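Aldehyde dehydrogenase (Trypanosoma brucei, PDB 5MYP) probably oxidises aldehydes to the corresponding carboxylic acids with NAD+ as electron acceptor. Local coordinates at residues T12-I17 with V183-A188; V74-P79 with W127-L132; I247-I252 with V422-G427. All coordinates share one frame; numbering follows the deposited sequence. Where two conformers were deposited one is given.

Contact 1. Residues T12-I17 with V183-A188; sequences TSLENI and VSETTA
S184 meets L14 at the start of helix 183-191, the connection between parallel strands 176-178 and 196-200 in the Rossmann-type sheet of the aldehyde dehydrogenase fold. The hydroxyl of S184 lies against one branch of L14, with S184 OG 3.6 Å from L14 CD2, a van der Waals approach of oxygen to methyl. E185 comes next and meets the first segment with its aliphatic part and backbone, and with its carboxylate through a water. E185 CG lies 3.5 Å from the carbonyl oxygen T12 O. The chain then bends at chi2 (82°), which places CD and with it the carboxylate. Within that group the work is divided: OE1 accepts from the backbone N of G182, just ahead of the helix, while OE2 is joined to T12 O through the water. The water donates to both, at the short distances of 2.5 Å from E185 OE2 and 2.6 Å from T12 O, and so joins two oxygens that are both acceptors here. T12 OG1 is also hydrogen-bonded to N180 N, in the loop before helix 183-191. The delta methyl of I17, CD1, lies 3.8 Å from E185 O. S13 precedes the turn that leads into helix 16-29, and its OG accepts a capping bond from N16 N with an N-H...O angle of 144°. One helical turn on from S184, A188 points its methyl at the first segment. Two branch tips converge on that single carbon: L14 CD2 at 3.7 Å from A188 CB, and I17 CD1 at 3.6 Å from A188 CB.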
loop_
_atom_site.group_PDB
_atom_site.type_symbol
_atom_site.label_atom_id
_atom_site.label_comp_id
_atom_site.label_asym_id
_atom_site.label_seq_id
_atom_site.Cartn_x
_atom_site.Cartn_y
_atom_site.Cartn_z
ATOM N N THR A 12 26.347 7.126 -13.555
ATOM C CA THR A 12 26.033 8.458 -13.054
ATOM C C THR A 12 26.944 8.747 -11.867
ATOM O O THR A 12 27.052 7.923 -10.961
ATOM C CB THR A 12 24.563 8.557 -12.600
ATOM O OG1 THR A 12 23.708 8.046 -13.636
ATOM C CG2 THR A 12 24.188 10.009 -12.267
ATOM N N SER A 13 27.610 9.902 -11.882
ATOM C CA SER A 13 28.461 10.303 -10.764
ATOM C C SER A 13 27.595 10.517 -9.528
ATOM O O SER A 13 26.453 10.981 -9.632
ATOM C CB SER A 13 29.251 11.576 -11.082
ATOM O OG SER A 13 28.415 12.721 -11.042
ATOM N N LEU A 14 28.147 10.190 -8.365
ATOM C CA LEU A 14 27.412 10.312 -7.107
ATOM C C LEU A 14 26.977 11.753 -6.813
ATOM O O LEU A 14 25.910 11.970 -6.245
ATOM C CB LEU A 14 28.231 9.741 -5.936
ATOM C CG LEU A 14 28.604 8.254 -6.023
ATOM C CD1 LEU A 14 29.432 7.838 -4.813
ATOM C CD2 LEU A 14 27.360 7.391 -6.148
ATOM N N GLU A 15 27.801 12.721 -7.216
ATOM C CA GLU A 15 27.496 14.142 -7.047
ATOM C C GLU A 15 26.299 14.597 -7.896
ATOM O O GLU A 15 25.557 15.491 -7.481
ATOM C CB GLU A 15 28.737 14.987 -7.382
ATOM C CG GLU A 15 28.477 16.483 -7.504
ATOM C CD GLU A 15 29.741 17.270 -7.797
ATOM O OE1 GLU A 15 29.663 18.280 -8.528
ATOM O OE2 GLU A 15 30.817 16.878 -7.300
ATOM N N ASN A 16 26.122 13.988 -9.072
ATOM C CA ASN A 16 24.990 14.310 -9.967
ATOM C C ASN A 16 23.648 13.692 -9.558
ATOM O O ASN A 16 22.604 14.148 -10.028
ATOM C CB ASN A 16 25.302 13.915 -11.425
ATOM C CG ASN A 16 26.276 14.872 -12.106
ATOM O OD1 ASN A 16 26.461 16.011 -11.668
ATOM N ND2 ASN A 16 26.891 14.418 -13.190
ATOM N N ILE A 17 23.665 12.668 -8.704
ATOM C CA ILE A 17 22.423 11.993 -8.292
ATOM C C ILE A 17 21.447 12.945 -7.566
ATOM O O ILE A 17 20.280 13.009 -7.955
ATOM C CB ILE A 17 22.710 10.670 -7.522
ATOM C CG1 ILE A 17 23.232 9.619 -8.511
ATOM C CG2 ILE A 17 21.459 10.157 -6.803
ATOM C CD1 ILE A 17 23.894 8.416 -7.868
ATOM N N VAL A 183 25.429 -1.084 -7.348
ATOM C CA VAL A 183 25.056 -0.947 -5.941
ATOM C C VAL A 183 25.353 0.452 -5.411
ATOM O O VAL A 183 24.519 1.032 -4.715
ATOM C CB VAL A 183 25.755 -2.019 -5.060
ATOM C CG1 VAL A 183 25.519 -1.772 -3.570
ATOM C CG2 VAL A 183 25.249 -3.406 -5.443
ATOM N N SER A 184 26.533 0.978 -5.733
ATOM C CA SER A 184 26.942 2.320 -5.288
ATOM C C SER A 184 25.922 3.393 -5.688
ATOM O O SER A 184 25.493 4.199 -4.852
ATOM C CB SER A 184 28.319 2.675 -5.859
ATOM O OG SER A 184 28.636 4.042 -5.647
ATOM N N GLU A 185 25.520 3.368 -6.957
ATOM C CA GLU A 185 24.619 4.380 -7.499
ATOM C C GLU A 185 23.174 4.159 -7.032
ATOM O O GLU A 185 22.445 5.125 -6.799
ATOM C CB GLU A 185 24.702 4.435 -9.033
ATOM C CG GLU A 185 26.055 4.928 -9.562
ATOM C CD GLU A 185 27.143 3.857 -9.626
ATOM O OE1 GLU A 185 26.864 2.672 -9.352
ATOM O OE2 GLU A 185 28.290 4.191 -9.981
ATOM N N THR A 186 22.774 2.897 -6.887
ATOM C CA THR A 186 21.447 2.551 -6.360
ATOM C C THR A 186 21.317 2.944 -4.892
ATOM O O THR A 186 20.304 3.515 -4.491
ATOM C CB THR A 186 21.140 1.053 -6.534
ATOM O OG1 THR A 186 21.299 0.692 -7.911
ATOM C CG2 THR A 186 19.717 0.713 -6.091
ATOM N N THR A 187 22.342 2.639 -4.095
ATOM C CA THR A 187 22.408 3.076 -2.700
ATOM C C THR A 187 22.287 4.595 -2.594
ATOM O O THR A 187 21.535 5.095 -1.758
ATOM C CB THR A 187 23.711 2.596 -2.021
ATOM O OG1 THR A 187 23.756 1.167 -2.057
ATOM C CG2 THR A 187 23.799 3.058 -0.571
ATOM N N ALA A 188 22.999 5.315 -3.465
ATOM C CA ALA A 188 22.985 6.782 -3.470
ATOM C C ALA A 188 21.618 7.376 -3.843
ATOM O O ALA A 188 21.152 8.311 -3.187
ATOM C CB ALA A 188 24.060 7.317 -4.405
HETATM O O HOH W 1 29.032 6.592 -10.036
#

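Contact 2. Residues V74-P79 with W127-L132; sequences VMEILP and WNYPLL
E76 OE1 is gripped by the backbone N atoms of L131 and L132, tying helix 69-95 to the loop that leads from strand 110-124 into the start of helix 132-143 in the Rossmann-type domain. E76 CG is anti to the carbonyl carbon and the chain beyond it is extended, with chi2 at -163°. Of the two donors to OE1, L132 N at 2.8 Å makes a nearly straight bond (175°) on the anti lone pair, and L131 N at 2.9 Å makes a more bent one, met nearly along the C-O axis of the carboxylate. OE2 forms a salt bridge with R67, so both oxygens of this buried group have partners, and the positive charge nearby would probably stabilise its ionised form. The carboxylate plane stands 87° from the ring of Y129, and E76 CG lies at the edge of that ring, 3.9 Å from Y129 CD1. M75 crosses the same ring obliquely, with M75 CB 3.8 Å from Y129 CE1. The tyrosine hydroxyl is hydrogen-bonded to T258, next to C259, the predicted active-site cysteine. The two methyls of L132 have different partners: L132 CD1 comes 3.9 Å from P79 CB, whereas L132 CD2 lies 3.5 Å from M75 O.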
loop_
_atom_site.group_PDB
_atom_site.type_symbol
_atom_site.label_atom_id
_atom_site.label_comp_id
_atom_site.label_asym_id
_atom_site.label_seq_id
_atom_site.Cartn_x
_atom_site.Cartn_y
_atom_site.Cartn_z
ATOM N N VAL A 74 6.608 -10.075 -28.555
ATOM C CA VAL A 74 5.477 -10.650 -27.813
ATOM C C VAL A 74 5.517 -10.270 -26.324
ATOM O O VAL A 74 4.488 -9.915 -25.752
ATOM C CB VAL A 74 5.424 -12.196 -27.981
ATOM C CG1 VAL A 74 4.431 -12.850 -27.021
ATOM C CG2 VAL A 74 5.074 -12.560 -29.417
ATOM N N MET A 75 6.700 -10.337 -25.715
ATOM C CA MET A 75 6.841 -10.185 -24.260
ATOM C C MET A 75 7.040 -8.745 -23.775
ATOM O O MET A 75 6.685 -8.439 -22.635
ATOM C CB MET A 75 7.997 -11.056 -23.745
ATOM C CG MET A 75 7.830 -12.555 -23.985
ATOM S SD MET A 75 6.357 -13.286 -23.246
ATOM C CE MET A 75 6.659 -13.006 -21.506
ATOM N N GLU A 76 7.605 -7.874 -24.615
ATOM C CA GLU A 76 7.951 -6.507 -24.198
ATOM C C GLU A 76 7.334 -5.405 -25.062
ATOM O O GLU A 76 6.659 -4.528 -24.529
ATOM C CB GLU A 76 9.470 -6.339 -24.117
ATOM C CG GLU A 76 10.123 -7.268 -23.103
ATOM C CD GLU A 76 11.532 -6.849 -22.715
ATOM O OE1 GLU A 76 11.692 -5.837 -21.999
ATOM O OE2 GLU A 76 12.472 -7.545 -23.137
ATOM N N ILE A 77 7.539 -5.463 -26.380
ATOM C CA ILE A 77 7.151 -4.359 -27.269
ATOM C C ILE A 77 5.631 -4.196 -27.332
ATOM O O ILE A 77 5.119 -3.103 -27.100
ATOM C CB ILE A 77 7.712 -4.529 -28.706
ATOM C CG1 ILE A 77 9.252 -4.637 -28.707
ATOM C CG2 ILE A 77 7.254 -3.384 -29.613
ATOM C CD1 ILE A 77 9.990 -3.426 -28.164
ATOM N N LEU A 78 4.922 -5.278 -27.637
ATOM C CA LEU A 78 3.457 -5.230 -27.750
ATOM C C LEU A 78 2.738 -4.885 -26.431
ATOM O O LEU A 78 1.823 -4.066 -26.447
ATOM C CB LEU A 78 2.891 -6.525 -28.366
ATOM C CG LEU A 78 3.186 -6.775 -29.851
ATOM C CD1 LEU A 78 2.667 -8.149 -30.258
ATOM C CD2 LEU A 78 2.601 -5.689 -30.743
ATOM N N PRO A 79 3.143 -5.500 -25.296
ATOM C CA PRO A 79 2.573 -5.076 -24.004
ATOM C C PRO A 79 2.796 -3.601 -23.658
ATOM O O PRO A 79 1.897 -2.967 -23.111
ATOM C CB PRO A 79 3.288 -5.980 -22.995
ATOM C CG PRO A 79 3.559 -7.219 -23.759
ATOM C CD PRO A 79 3.887 -6.764 -25.160
ATOM N N TRP A 127 16.781 -6.909 -14.987
ATOM C CA TRP A 127 17.535 -7.277 -16.199
ATOM C C TRP A 127 16.823 -8.251 -17.144
ATOM O O TRP A 127 17.175 -8.316 -18.320
ATOM C CB TRP A 127 18.913 -7.857 -15.830
ATOM C CG TRP A 127 18.861 -9.014 -14.885
ATOM C CD1 TRP A 127 19.000 -8.970 -13.528
ATOM C CD2 TRP A 127 18.634 -10.384 -15.219
ATOM N NE1 TRP A 127 18.885 -10.229 -12.998
ATOM C CE2 TRP A 127 18.656 -11.117 -14.013
ATOM C CE3 TRP A 127 18.425 -11.070 -16.425
ATOM C CZ2 TRP A 127 18.479 -12.503 -13.977
ATOM C CZ3 TRP A 127 18.234 -12.448 -16.388
ATOM C CH2 TRP A 127 18.263 -13.146 -15.172
ATOM N N ASN A 128 15.855 -9.016 -16.639
ATOM C CA ASN A 128 15.295 -10.151 -17.398
ATOM C C ASN A 128 14.353 -9.727 -18.536
ATOM O O ASN A 128 14.365 -10.335 -19.610
ATOM C CB ASN A 128 14.645 -11.190 -16.460
ATOM C CG ASN A 128 13.400 -10.676 -15.761
ATOM O OD1 ASN A 128 13.288 -9.491 -15.461
ATOM N ND2 ASN A 128 12.462 -11.573 -15.489
ATOM N N TYR A 129 13.548 -8.692 -18.295
ATOM C CA TYR A 129 12.785 -8.008 -19.347
ATOM C C TYR A 129 13.073 -6.520 -19.162
ATOM O O TYR A 129 12.282 -5.797 -18.558
ATOM C CB TYR A 129 11.297 -8.337 -19.257
ATOM C CG TYR A 129 11.027 -9.805 -19.485
ATOM C CD1 TYR A 129 10.831 -10.314 -20.773
ATOM C CD2 TYR A 129 11.004 -10.694 -18.418
ATOM C CE1 TYR A 129 10.603 -11.666 -20.979
ATOM C CE2 TYR A 129 10.776 -12.047 -18.613
ATOM C CZ TYR A 129 10.575 -12.534 -19.889
ATOM O OH TYR A 129 10.350 -13.883 -20.072
ATOM N N PRO A 130 14.241 -6.070 -19.658
ATOM C CA PRO A 130 14.800 -4.785 -19.244
ATOM C C PRO A 130 14.114 -3.543 -19.806
ATOM O O PRO A 130 14.334 -2.458 -19.267
ATOM C CB PRO A 130 16.255 -4.871 -19.718
ATOM C CG PRO A 130 16.205 -5.774 -20.902
ATOM C CD PRO A 130 15.110 -6.758 -20.636
ATOM N N LEU A 131 13.313 -3.684 -20.865
ATOM C CA LEU A 131 12.535 -2.562 -21.388
ATOM C C LEU A 131 11.155 -2.515 -20.732
ATOM O O LEU A 131 10.744 -1.473 -20.224
ATOM C CB LEU A 131 12.403 -2.651 -22.912
ATOM C CG LEU A 131 11.858 -1.402 -23.614
ATOM C CD1 LEU A 131 12.784 -0.212 -23.407
ATOM C CD2 LEU A 131 11.629 -1.674 -25.096
ATOM N N LEU A 132 10.451 -3.645 -20.742
ATOM C CA LEU A 132 9.116 -3.749 -20.138
ATOM C C LEU A 132 9.099 -3.305 -18.678
ATOM O O LEU A 132 8.275 -2.483 -18.285
ATOM C CB LEU A 132 8.599 -5.188 -20.221
ATOM C CG LEU A 132 7.191 -5.462 -19.680
ATOM C CD1 LEU A 132 6.151 -4.831 -20.588
ATOM C CD2 LEU A 132 6.955 -6.959 -19.527
#

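Contact 3. Residues I247-I252 with V422-G427; sequences IMWGKI and VVVHAG
W249 packs the CZ3 corner of its indole on V423 and V424, with W249 CZ3 3.8 Å from V423 CB and 4.0 Å from V424 CG1. Its chi1 (167°) sets CG anti to the backbone N. In the ring plane, at its edge, the carbonyl oxygen V422 O lies 3.5 Å from W249 CZ3. That oxygen also accepts from V424 N at 2.7 Å, closing a classic gamma turn on V423, whose phi is positive at 72°; the turn runs straight into the 3-10 segment 424-427. Beside the tryptophan, G250 presents bare backbone, and V422 CG2 settles 3.8 Å from G250 CA. V423 CG2 approaches G250 CA at 4.1 Å, so two valine branches sit over this glycine. The second subunit adds to the tryptophan's surroundings: R473 of that chain makes a cation-pi contact with W249, and F474 of that chain meets it edge-to-face. V423 in turn touches I260, and its side chain is about 9 Å from that of C259, the predicted active-site cysteine. Thus the gamma turn and valine run of the loop after strand 417-419 pack on helix 240-252 between the probable catalytic site of this aldehyde dehydrogenase fold and its subunit interface.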
loop_
_atom_site.group_PDB
_atom_site.type_symbol
_atom_site.label_atom_id
_atom_site.label_comp_id
_atom_site.label_asym_id
_atom_site.label_seq_id
_atom_site.Cartn_x
_atom_site.Cartn_y
_atom_site.Cartn_z
ATOM N N ILE A 247 2.906 -25.181 -20.499
ATOM C CA ILE A 247 3.914 -25.239 -19.428
ATOM C C ILE A 247 5.320 -25.052 -20.005
ATOM O O ILE A 247 6.095 -24.240 -19.497
ATOM C CB ILE A 247 3.840 -26.565 -18.624
ATOM C CG1 ILE A 247 2.531 -26.635 -17.833
ATOM C CG2 ILE A 247 5.027 -26.700 -17.664
ATOM C CD1 ILE A 247 2.177 -28.012 -17.305
ATOM N N MET A 248 5.634 -25.794 -21.067
ATOM C CA MET A 248 6.966 -25.759 -21.672
ATOM C C MET A 248 7.275 -24.395 -22.289
ATOM O O MET A 248 8.401 -23.911 -22.174
ATOM C CB MET A 248 7.118 -26.883 -22.710
ATOM C CG MET A 248 8.502 -27.035 -23.328
ATOM S SD MET A 248 9.887 -27.135 -22.166
ATOM C CE MET A 248 9.420 -28.564 -21.198
ATOM N N TRP A 249 6.282 -23.772 -22.926
ATOM C CA TRP A 249 6.446 -22.408 -23.449
ATOM C C TRP A 249 6.823 -21.426 -22.333
ATOM O O TRP A 249 7.775 -20.663 -22.473
ATOM C CB TRP A 249 5.179 -21.915 -24.169
ATOM C CG TRP A 249 5.214 -20.434 -24.421
ATOM C CD1 TRP A 249 5.939 -19.782 -25.373
ATOM C CD2 TRP A 249 4.533 -19.423 -23.673
ATOM N NE1 TRP A 249 5.741 -18.425 -25.277
ATOM C CE2 TRP A 249 4.882 -18.177 -24.239
ATOM C CE3 TRP A 249 3.662 -19.448 -22.578
ATOM C CZ2 TRP A 249 4.381 -16.967 -23.752
ATOM C CZ3 TRP A 249 3.167 -18.242 -22.092
ATOM C CH2 TRP A 249 3.526 -17.020 -22.682
ATOM N N GLY A 250 6.071 -21.462 -21.233
ATOM C CA GLY A 250 6.337 -20.606 -20.068
ATOM C C GLY A 250 7.727 -20.776 -19.475
ATOM O O GLY A 250 8.285 -19.830 -18.915
ATOM N N LYS A 251 8.276 -21.981 -19.594
ATOM C CA LYS A 251 9.631 -22.289 -19.131
ATOM C C LYS A 251 10.708 -21.891 -20.141
ATOM O O LYS A 251 11.781 -21.437 -19.748
ATOM C CB LYS A 251 9.735 -23.789 -18.820
ATOM C CG LYS A 251 10.923 -24.189 -17.959
ATOM C CD LYS A 251 10.885 -23.493 -16.610
ATOM C CE LYS A 251 11.602 -24.285 -15.534
ATOM N NZ LYS A 251 11.563 -23.573 -14.228
ATOM N N ILE A 252 10.426 -22.065 -21.433
ATOM C CA ILE A 252 11.404 -21.792 -22.497
ATOM C C ILE A 252 11.676 -20.291 -22.686
ATOM O O ILE A 252 12.814 -19.904 -22.965
ATOM C CB ILE A 252 10.993 -22.482 -23.833
ATOM C CG1 ILE A 252 11.295 -23.984 -23.740
ATOM C CG2 ILE A 252 11.719 -21.882 -25.042
ATOM C CD1 ILE A 252 10.757 -24.809 -24.893
ATOM N N VAL A 422 -0.223 -20.626 -18.318
ATOM C CA VAL A 422 0.837 -19.996 -17.524
ATOM C C VAL A 422 1.224 -18.653 -18.151
ATOM O O VAL A 422 1.055 -18.466 -19.357
ATOM C CB VAL A 422 2.083 -20.910 -17.395
ATOM C CG1 VAL A 422 1.705 -22.264 -16.802
ATOM C CG2 VAL A 422 2.788 -21.104 -18.737
ATOM N N VAL A 423 1.678 -17.708 -17.325
ATOM C CA VAL A 423 2.339 -16.457 -17.763
ATOM C C VAL A 423 1.417 -15.402 -18.413
ATOM O O VAL A 423 1.569 -14.210 -18.142
ATOM C CB VAL A 423 3.584 -16.742 -18.655
ATOM C CG1 VAL A 423 4.275 -15.455 -19.090
ATOM C CG2 VAL A 423 4.569 -17.638 -17.913
ATOM N N VAL A 424 0.460 -15.839 -19.234
ATOM C CA VAL A 424 -0.341 -14.932 -20.088
ATOM C C VAL A 424 -1.173 -13.869 -19.352
ATOM O O VAL A 424 -1.511 -12.831 -19.937
ATOM C CB VAL A 424 -1.270 -15.709 -21.061
ATOM C CG1 VAL A 424 -0.443 -16.512 -22.061
ATOM C CG2 VAL A 424 -2.273 -16.599 -20.321
ATOM N N HIS A 425 -1.507 -14.132 -18.088
ATOM C CA HIS A 425 -2.218 -13.157 -17.244
ATOM C C HIS A 425 -1.489 -11.822 -17.067
ATOM O O HIS A 425 -2.137 -10.806 -16.838
ATOM C CB HIS A 425 -2.539 -13.754 -15.862
ATOM C CG HIS A 425 -1.339 -13.953 -14.985
ATOM N ND1 HIS A 425 -0.345 -14.861 -15.279
ATOM C CD2 HIS A 425 -0.983 -13.370 -13.816
ATOM C CE1 HIS A 425 0.577 -14.822 -14.332
ATOM N NE2 HIS A 425 0.216 -13.921 -13.436
ATOM N N ALA A 426 -0.156 -11.828 -17.164
ATOM C CA ALA A 426 0.647 -10.599 -17.064
ATOM C C ALA A 426 0.303 -9.551 -18.133
ATOM O O ALA A 426 0.387 -8.352 -17.868
ATOM C CB ALA A 426 2.129 -10.931 -17.114
ATOM N N GLY A 427 -0.079 -10.007 -19.325
ATOM C CA GLY A 427 -0.515 -9.124 -20.409
ATOM C C GLY A 427 -2.006 -8.818 -20.452
ATOM O O GLY A 427 -2.460 -8.140 -21.377
#

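In the fold
From the N terminus, the chain opens contact 1 at 12-17 and returns to close it at 183-188, fastening the start of helix 16-29 to the surface of the Rossmann-type sheet domain. Nested inside that loop is contact 2, where 127-132 closes a loop of 47 residues begun at 74-79 and joins helix 69-95 to the loop after strand 110-124. Contact 3 follows in series: a further loop of 169 residues separates 247-252 from 422-427 and spans most of the second sheet's strands. Contact 1 lies apart, its centre 36 Å from that of contact 3 and on the opposite side of the chain's centre. Contacts 2 and 3 touch through M75, which packs on V423 and W249, and both meet the second subunit.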